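Local coordinates for protein formiminotetrahydrofolate cyclodeaminase (Thermotoga maritima, PDB 1O5H) that probably catalyses the cyclisation and deamination of 5-formiminotetrahydrofolate to 5,10-methenyltetrahydrofolate with release of ammonia, at residues Gly36-Ser41 / Lys90-Ala95; Phe86-Lys91 / Pro121-Arg126; Lys62-Val67 / Gly142-Ala147. All blocks are in the same frame, centred on the assembly; numbering follows the deposited sequence.

Contact 1 (Gly36-Ser41 / Lys90-Ala95); sequences GGAVGS and KKDMEA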
loop_
_atom_site.group_PDB
_atom_site.type_symbol
_atom_site.label_atom_id
_atom_site.label_comp_id
_atom_site.label_asym_id
_atom_site.label_seq_id
_atom_site.Cartn_x
_atom_site.Cartn_y
_atom_site.Cartn_z
ATOM N N GLY A 36 -11.324 -3.578 2.430
ATOM C CA GLY A 36 -9.915 -3.456 2.769
ATOM C C GLY A 36 -9.085 -4.597 2.230
ATOM O O GLY A 36 -8.089 -4.371 1.516
ATOM N N GLY A 37 -9.525 -5.825 2.545
ATOM C CA GLY A 37 -8.832 -7.053 2.158
ATOM C C GLY A 37 -8.539 -7.036 0.693
ATOM O O GLY A 37 -7.382 -7.203 0.313
ATOM N N ALA A 38 -9.570 -6.793 -0.130
ATOM C CA ALA A 38 -9.384 -6.652 -1.579
ATOM C C ALA A 38 -8.316 -5.606 -1.908
ATOM O O ALA A 38 -7.352 -5.913 -2.648
ATOM C CB ALA A 38 -10.671 -6.321 -2.262
ATOM N N VAL A 39 -8.448 -4.403 -1.329
ATOM C CA VAL A 39 -7.456 -3.353 -1.567
ATOM C C VAL A 39 -6.052 -3.868 -1.245
ATOM O O VAL A 39 -5.126 -3.709 -2.053
ATOM C CB VAL A 39 -7.753 -2.104 -0.756
ATOM C CG1 VAL A 39 -6.663 -1.092 -0.918
ATOM C CG2 VAL A 39 -9.069 -1.493 -1.171
ATOM N N GLY A 40 -5.915 -4.500 -0.074
ATOM C CA GLY A 40 -4.678 -5.157 0.343
ATOM C C GLY A 40 -4.051 -6.032 -0.739
ATOM O O GLY A 40 -2.865 -5.851 -1.096
ATOM N N SER A 41 -4.829 -6.975 -1.278
ATOM C CA SER A 41 -4.343 -7.746 -2.420
ATOM C C SER A 41 -3.839 -6.885 -3.569
ATOM O O SER A 41 -2.794 -7.182 -4.166
ATOM C CB SER A 41 -5.414 -8.668 -2.955
ATOM O OG SER A 41 -5.721 -9.637 -1.980
ATOM N N LYS A 90 -10.688 -10.919 -6.108
ATOM C CA LYS A 90 -11.987 -11.420 -6.602
ATOM C C LYS A 90 -12.635 -12.284 -5.525
ATOM O O LYS A 90 -13.793 -12.067 -5.161
ATOM C CB LYS A 90 -11.764 -12.238 -7.887
ATOM C CG LYS A 90 -12.961 -12.653 -8.740
ATOM C CD LYS A 90 -12.378 -13.481 -9.919
ATOM C CE LYS A 90 -13.333 -14.386 -10.734
ATOM N NZ LYS A 90 -14.635 -13.835 -11.210
ATOM N N LYS A 91 -11.872 -13.248 -5.004
ATOM C CA LYS A 91 -12.376 -14.139 -3.969
ATOM C C LYS A 91 -12.889 -13.354 -2.786
ATOM O O LYS A 91 -13.969 -13.642 -2.303
ATOM C CB LYS A 91 -11.310 -15.114 -3.496
ATOM C CG LYS A 91 -11.090 -16.293 -4.401
ATOM C CD LYS A 91 -10.819 -17.526 -3.564
ATOM C CE LYS A 91 -10.842 -18.799 -4.408
ATOM N NZ LYS A 91 -9.465 -19.143 -4.845
ATOM N N ASP A 92 -12.128 -12.359 -2.323
ATOM C CA ASP A 92 -12.518 -11.570 -1.152
ATOM C C ASP A 92 -13.912 -10.988 -1.321
ATOM O O ASP A 92 -14.693 -10.966 -0.373
ATOM C CB ASP A 92 -11.527 -10.444 -0.898
ATOM C CG ASP A 92 -11.891 -9.578 0.323
ATOM O OD1 ASP A 92 -11.430 -9.909 1.441
ATOM O OD2 ASP A 92 -12.585 -8.526 0.250
HETATM N N MSE A 93 -14.227 -10.530 -2.527
HETATM C CA MSE A 93 -15.527 -9.931 -2.784
HETATM C C MSE A 93 -16.572 -10.990 -2.889
HETATM O O MSE A 93 -17.670 -10.823 -2.392
HETATM C CB MSE A 93 -15.495 -9.095 -4.043
HETATM C CG MSE A 93 -14.268 -8.195 -4.065
HETATM SE SE MSE A 93 -14.087 -7.093 -5.668
HETATM C CE MSE A 93 -12.087 -6.897 -5.734
ATOM N N GLU A 94 -16.219 -12.094 -3.513
ATOM C CA GLU A 94 -17.115 -13.227 -3.561
ATOM C C GLU A 94 -17.365 -13.785 -2.174
ATOM O O GLU A 94 -18.498 -14.090 -1.818
ATOM C CB GLU A 94 -16.542 -14.307 -4.452
ATOM C CG GLU A 94 -16.440 -13.907 -5.910
ATOM C CD GLU A 94 -15.815 -15.000 -6.746
ATOM O OE1 GLU A 94 -15.670 -16.129 -6.228
ATOM O OE2 GLU A 94 -15.455 -14.731 -7.914
ATOM N N ALA A 95 -16.307 -13.906 -1.385
ATOM C CA ALA A 95 -16.422 -14.486 -0.061
ATOM C C ALA A 95 -17.357 -13.664 0.801
ATOM O O ALA A 95 -18.140 -14.223 1.576
ATOM C CB ALA A 95 -15.065 -14.613 0.588
#

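Contact 2 (Phe86-Lys91 / Pro121-Arg126); sequences FDLAKK and PMDVIR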
loop_
_atom_site.group_PDB
_atom_site.type_symbol
_atom_site.label_atom_id
_atom_site.label_comp_id
_atom_site.label_asym_id
_atom_site.label_seq_id
_atom_site.Cartn_x
_atom_site.Cartn_y
_atom_site.Cartn_z
ATOM N N PHE A 86 -4.429 -10.949 -7.664
ATOM C CA PHE A 86 -5.620 -10.508 -8.379
ATOM C C PHE A 86 -6.765 -11.495 -8.234
ATOM O O PHE A 86 -7.922 -11.099 -8.166
ATOM C CB PHE A 86 -5.314 -10.234 -9.836
ATOM C CG PHE A 86 -4.555 -8.961 -10.052
ATOM C CD1 PHE A 86 -4.989 -7.774 -9.457
ATOM C CD2 PHE A 86 -3.426 -8.938 -10.866
ATOM C CE1 PHE A 86 -4.303 -6.575 -9.655
ATOM C CE2 PHE A 86 -2.740 -7.756 -11.081
ATOM C CZ PHE A 86 -3.172 -6.565 -10.467
ATOM N N ASP A 87 -6.450 -12.777 -8.156
ATOM C CA ASP A 87 -7.509 -13.719 -7.984
ATOM C C ASP A 87 -8.065 -13.568 -6.581
ATOM O O ASP A 87 -9.301 -13.618 -6.375
ATOM C CB ASP A 87 -7.058 -15.147 -8.257
ATOM C CG ASP A 87 -8.225 -16.096 -8.331
ATOM O OD1 ASP A 87 -9.046 -15.955 -9.267
ATOM O OD2 ASP A 87 -8.435 -16.987 -7.481
ATOM N N LEU A 88 -7.172 -13.352 -5.614
ATOM C CA LEU A 88 -7.616 -13.278 -4.210
ATOM C C LEU A 88 -8.464 -12.052 -3.911
ATOM O O LEU A 88 -9.259 -12.056 -2.991
ATOM C CB LEU A 88 -6.441 -13.375 -3.244
ATOM C CG LEU A 88 -5.823 -14.767 -3.206
ATOM C CD1 LEU A 88 -4.431 -14.742 -2.651
ATOM C CD2 LEU A 88 -6.693 -15.683 -2.401
ATOM N N ALA A 89 -8.295 -11.000 -4.693
ATOM C CA ALA A 89 -9.140 -9.842 -4.556
ATOM C C ALA A 89 -10.542 -10.249 -4.963
ATOM O O ALA A 89 -11.475 -9.988 -4.224
ATOM C CB ALA A 89 -8.624 -8.710 -5.399
ATOM N N LYS A 90 -10.688 -10.919 -6.108
ATOM C CA LYS A 90 -11.987 -11.420 -6.602
ATOM C C LYS A 90 -12.635 -12.284 -5.525
ATOM O O LYS A 90 -13.793 -12.067 -5.161
ATOM C CB LYS A 90 -11.764 -12.238 -7.887
ATOM C CG LYS A 90 -12.961 -12.653 -8.740
ATOM C CD LYS A 90 -12.378 -13.481 -9.919
ATOM C CE LYS A 90 -13.333 -14.386 -10.734
ATOM N NZ LYS A 90 -14.635 -13.835 -11.210
ATOM N N LYS A 91 -11.872 -13.248 -5.004
ATOM C CA LYS A 91 -12.376 -14.139 -3.969
ATOM C C LYS A 91 -12.889 -13.354 -2.786
ATOM O O LYS A 91 -13.969 -13.642 -2.303
ATOM C CB LYS A 91 -11.310 -15.114 -3.496
ATOM C CG LYS A 91 -11.090 -16.293 -4.401
ATOM C CD LYS A 91 -10.819 -17.526 -3.564
ATOM C CE LYS A 91 -10.842 -18.799 -4.408
ATOM N NZ LYS A 91 -9.465 -19.143 -4.845
ATOM N N PRO A 121 -7.896 -13.714 3.098
ATOM C CA PRO A 121 -6.777 -12.861 3.549
ATOM C C PRO A 121 -5.602 -13.704 4.017
ATOM O O PRO A 121 -4.460 -13.354 3.757
ATOM C CB PRO A 121 -7.367 -12.020 4.684
ATOM C CG PRO A 121 -8.686 -12.639 5.050
ATOM C CD PRO A 121 -9.103 -13.511 3.914
HETATM N N MSE A 122 -5.881 -14.834 4.653
HETATM C CA MSE A 122 -4.832 -15.769 5.018
HETATM C C MSE A 122 -3.962 -16.062 3.805
HETATM O O MSE A 122 -2.737 -15.961 3.876
HETATM C CB MSE A 122 -5.448 -17.052 5.585
HETATM C CG MSE A 122 -4.484 -17.933 6.366
HETATM SE SE MSE A 122 -3.247 -17.046 7.633
HETATM C CE MSE A 122 -4.456 -16.367 8.786
ATOM N N ASP A 123 -4.603 -16.383 2.683
ATOM C CA ASP A 123 -3.874 -16.678 1.454
ATOM C C ASP A 123 -3.082 -15.480 0.982
ATOM O O ASP A 123 -1.913 -15.623 0.638
ATOM C CB ASP A 123 -4.795 -17.244 0.385
ATOM C CG ASP A 123 -5.202 -18.684 0.701
ATOM O OD1 ASP A 123 -4.530 -19.288 1.575
ATOM O OD2 ASP A 123 -6.158 -19.299 0.157
ATOM N N VAL A 124 -3.688 -14.294 1.034
ATOM C CA VAL A 124 -2.975 -13.078 0.669
ATOM C C VAL A 124 -1.713 -12.971 1.489
ATOM O O VAL A 124 -0.642 -12.688 0.946
ATOM C CB VAL A 124 -3.804 -11.804 0.891
ATOM C CG1 VAL A 124 -2.961 -10.597 0.600
ATOM C CG2 VAL A 124 -5.017 -11.798 -0.005
ATOM N N ILE A 125 -1.824 -13.211 2.787
ATOM C CA ILE A 125 -0.656 -13.154 3.661
ATOM C C ILE A 125 0.430 -14.136 3.249
ATOM O O ILE A 125 1.620 -13.849 3.331
ATOM C CB ILE A 125 -1.052 -13.425 5.107
ATOM C CG1 ILE A 125 -1.816 -12.235 5.677
ATOM C CG2 ILE A 125 0.172 -13.679 5.937
ATOM C CD1 ILE A 125 -2.416 -12.479 7.032
ATOM N N ARG A 126 0.032 -15.313 2.799
ATOM C CA ARG A 126 1.049 -16.262 2.402
ATOM C C ARG A 126 1.813 -15.706 1.237
ATOM O O ARG A 126 3.025 -15.781 1.229
ATOM C CB ARG A 126 0.452 -17.581 2.005
ATOM C CG ARG A 126 -0.155 -18.380 3.095
ATOM C CD ARG A 126 -0.491 -19.732 2.563
ATOM N NE ARG A 126 -1.444 -20.427 3.403
ATOM C CZ ARG A 126 -1.600 -21.737 3.371
ATOM N NH1 ARG A 126 -2.503 -22.330 4.161
ATOM N NH2 ARG A 126 -0.835 -22.456 2.551
#

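Contact 3 (Lys62-Val67 / Gly142-Ala147); sequences KGYEDV and GNKNLA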
loop_
_atom_site.group_PDB
_atom_site.type_symbol
_atom_site.label_atom_id
_atom_site.label_comp_id
_atom_site.label_asym_id
_atom_site.label_seq_id
_atom_site.Cartn_x
_atom_site.Cartn_y
_atom_site.Cartn_z
ATOM N N LYS A 62 26.109 -6.207 -15.807
ATOM C CA LYS A 62 27.472 -6.634 -15.506
ATOM C C LYS A 62 27.699 -6.469 -14.009
ATOM O O LYS A 62 27.292 -5.463 -13.417
ATOM C CB LYS A 62 28.512 -5.868 -16.341
ATOM N N GLY A 63 28.306 -7.488 -13.402
ATOM C CA GLY A 63 28.559 -7.510 -11.964
ATOM C C GLY A 63 27.524 -8.319 -11.202
ATOM O O GLY A 63 27.763 -8.717 -10.057
ATOM N N TYR A 64 26.372 -8.563 -11.835
ATOM C CA TYR A 64 25.258 -9.312 -11.221
ATOM C C TYR A 64 24.924 -10.594 -12.005
ATOM O O TYR A 64 23.861 -11.211 -11.794
ATOM C CB TYR A 64 24.000 -8.427 -11.119
ATOM C CG TYR A 64 24.183 -7.153 -10.320
ATOM C CD1 TYR A 64 24.050 -7.151 -8.929
ATOM C CD2 TYR A 64 24.490 -5.949 -10.956
ATOM C CE1 TYR A 64 24.228 -5.972 -8.192
ATOM C CE2 TYR A 64 24.673 -4.774 -10.232
ATOM C CZ TYR A 64 24.545 -4.792 -8.859
ATOM O OH TYR A 64 24.726 -3.624 -8.164
ATOM N N GLU A 65 25.828 -10.990 -12.910
ATOM C CA GLU A 65 25.602 -12.160 -13.770
ATOM C C GLU A 65 25.572 -13.497 -13.028
ATOM O O GLU A 65 24.901 -14.421 -13.474
ATOM C CB GLU A 65 26.561 -12.213 -14.963
ATOM C CG GLU A 65 28.026 -12.051 -14.618
ATOM C CD GLU A 65 28.400 -10.599 -14.430
ATOM O OE1 GLU A 65 28.391 -9.838 -15.429
ATOM O OE2 GLU A 65 28.692 -10.218 -13.276
ATOM N N ASP A 66 26.256 -13.598 -11.892
ATOM C CA ASP A 66 26.212 -14.836 -11.108
ATOM C C ASP A 66 25.019 -14.939 -10.154
ATOM O O ASP A 66 24.954 -15.860 -9.334
ATOM C CB ASP A 66 27.525 -15.058 -10.358
ATOM C CG ASP A 66 27.888 -13.892 -9.465
ATOM O OD1 ASP A 66 27.113 -13.595 -8.515
ATOM O OD2 ASP A 66 28.942 -13.228 -9.647
ATOM N N VAL A 67 24.097 -13.980 -10.246
ATOM C CA VAL A 67 22.806 -14.066 -9.544
ATOM C C VAL A 67 21.651 -13.978 -10.545
ATOM O O VAL A 67 20.492 -13.867 -10.160
ATOM C CB VAL A 67 22.636 -13.002 -8.403
ATOM C CG1 VAL A 67 23.636 -13.233 -7.267
ATOM C CG2 VAL A 67 22.728 -11.581 -8.940
ATOM N N GLY A 142 20.324 -7.912 -5.194
ATOM C CA GLY A 142 19.751 -7.149 -6.294
ATOM C C GLY A 142 20.544 -5.903 -6.588
ATOM O O GLY A 142 21.498 -5.569 -5.875
ATOM N N ASN A 143 20.132 -5.223 -7.650
ATOM C CA ASN A 143 20.783 -4.022 -8.152
ATOM C C ASN A 143 20.794 -2.855 -7.156
ATOM O O ASN A 143 19.743 -2.286 -6.836
ATOM C CB ASN A 143 20.073 -3.624 -9.443
ATOM C CG ASN A 143 20.616 -2.362 -10.054
ATOM O OD1 ASN A 143 21.142 -1.471 -9.362
ATOM N ND2 ASN A 143 20.467 -2.254 -11.371
ATOM N N LYS A 144 21.992 -2.482 -6.700
ATOM C CA LYS A 144 22.148 -1.468 -5.638
ATOM C C LYS A 144 21.431 -0.114 -5.876
ATOM O O LYS A 144 20.997 0.541 -4.924
ATOM C CB LYS A 144 23.628 -1.253 -5.305
ATOM C CG LYS A 144 24.374 -2.512 -4.794
ATOM C CD LYS A 144 25.610 -2.119 -3.950
ATOM C CE LYS A 144 26.770 -3.130 -4.056
ATOM N NZ LYS A 144 26.462 -4.430 -3.391
ATOM N N ASN A 145 21.277 0.286 -7.137
ATOM C CA ASN A 145 20.642 1.565 -7.441
ATOM C C ASN A 145 19.130 1.500 -7.450
ATOM O O ASN A 145 18.470 2.442 -7.879
ATOM C CB ASN A 145 21.085 2.137 -8.798
ATOM C CG ASN A 145 22.549 1.905 -9.101
ATOM O OD1 ASN A 145 22.857 1.258 -10.090
ATOM N ND2 ASN A 145 23.457 2.431 -8.264
ATOM N N LEU A 146 18.563 0.394 -7.011
ATOM C CA LEU A 146 17.120 0.323 -6.950
ATOM C C LEU A 146 16.720 -0.081 -5.561
ATOM O O LEU A 146 15.582 -0.505 -5.321
ATOM C CB LEU A 146 16.587 -0.642 -7.983
ATOM C CG LEU A 146 16.446 -0.059 -9.384
ATOM C CD1 LEU A 146 17.683 -0.271 -10.188
ATOM C CD2 LEU A 146 15.277 -0.745 -10.085
ATOM N N ALA A 147 17.661 0.084 -4.632
ATOM C CA ALA A 147 17.380 -0.245 -3.261
ATOM C C ALA A 147 16.111 0.470 -2.820
ATOM O O ALA A 147 15.244 -0.160 -2.212
ATOM C CB ALA A 147 18.517 0.094 -2.398
#

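Contact 1 (Gly36-Ser41 / Lys90-Ala95)
Ala-38 and Asp-92 lie 5.8 Å apart, CA to CA, at the nearest point of two helical segments that run almost exactly antiparallel (171° between their directions), their axes 8.6 Å apart. Segment 36-41 is the first part of helix 36-56; segment 90-95 lies well along helix 68-100. Gly-37 leaves room for the Asp-92 carboxylate, whose OD1 comes within 3.9 Å of the glycine CA. The carboxylate reaches across because Asp-92 CG stands anti to its backbone nitrogen (chi1 180°), and its other oxygen, OD2, lies 3.5 Å from Ala-38 N. An acid beside the opening turn of a helix would probably interact favourably with the partial positive charge there. Alongside, the contact turns apolar: Met-93, present as selenomethionine, stretches out beyond CG and lays its terminal CE 3.8 Å from Ala-38 CB. That chain also rests on Val-15 and Thr-33 of the loops before helix 36-56. Gly-36 N is hydrogen-bonded to Asp-149 OD1 of the second subunit, so the start of helix 36-56 also meets the dimer partner. Gly-37 and Ala-38 thus present small surfaces to Asp-92 and Met-93 where two antiparallel helices of this all-helical subunit pack side by side.

Contact 2 (Phe86-Lys91 / Pro121-Arg126)
The backbone bond from Ile-125 N to Pro-121 O, 2.8 Å long, belongs to the helical turn that presents Asp-123 and Val-124 to Leu-88 on the opposing helix. Helices 68-100 and 107-141 follow one another in the chain and pack as a helical hairpin within the all-helical fold. No hydrogen bond joins the two segments; Leu-88 bridges them with apolar atoms. Its CG lies beside its own backbone nitrogen (chi1 -71°), which sends the branched end toward helix 107-141. There the two methyls divide: CD2 meets Asp-123 CB at 3.7 Å, whereas CD1 sits against the backbone, 3.8 Å from Val-124 N. The leucine and aspartate side chains cross at roughly a right angle, and it is the methylene of Asp-123 that meets the methyl. Val-124 adds its CG2 methyl, 3.9 Å from Leu-88 CB, and Ser-41 of helix 36-56 touches both Leu-88 and Val-124, bringing in a third helix. Farther round, Arg-126 forms a salt bridge with Glu-187 of helix 178-206. At the outer edge Lys-91 NZ pairs with Asp-87 OD2 of its own helix at 3.6 Å and stays 6.0 Å from Asp-123 OD2, too far for a direct bond.

Contact 3 (Lys62-Val67 / Gly142-Ala147)
Tyr-64 points its hydroxyl end from its loop at the turn formed by Gly-142 to Lys-144, its ring meeting the backbone there obliquely. With CG beside the backbone nitrogen (chi1 -58°), the ring is carried across so that CE1 lies 3.6 Å from Gly-142 O and CZ comes 3.9 Å from Asn-143 CA. The phenol oxygen goes farthest: Lys-144 N donates a weak hydrogen bond to Tyr-64 OH, long at 3.3 Å but nearly straight (172°). Lys-144 crosses the tyrosine at about a right angle, its CG 3.6 Å from the same OH, before the chain bends near its end. The receiving turn is an Asx turn, in which Asn-143 OD1 accepts from Asn-145 N at 2.8 Å, the donor tilted 19° from the carbonyl plane. It links helix 107-141 to helix 147-172, while Tyr-64 sits in the loop leading from helix 36-56 to helix 68-100; two interhelical connections of the bundle thus meet. Asn-143 is anchored through its ND2 to Phe-57 O and through its backbone N to Thr-58 OG1. On the tyrosine's own loop, the carboxylate of Glu-65 folds back to Gly-63 N, with OE1 receiving that N-H at 3.1 Å.

How the contacts relate
Contacts 1 and 2 are neighbours, their centres about 7 Å apart, and both use helix 68-100: Lys-90 and Lys-91 belong to each, and the first turns of helix 36-56 touch both elements of contact 2. Together they bring three helices side by side. Contact 2 is buried and apolar; contact 1, only partly buried, mixes a carboxylate with small residues and a selenomethionine. Contact 3, also partly buried, is centred about 25 Å from the chain's centre, against 11 Å for contact 1 and 7 Å for contact 2. It joins loops rather than helix flanks, held partly by a weak hydrogen bond from a backbone N-H to a phenol oxygen. Its two loops enclose contact 2 along the chain.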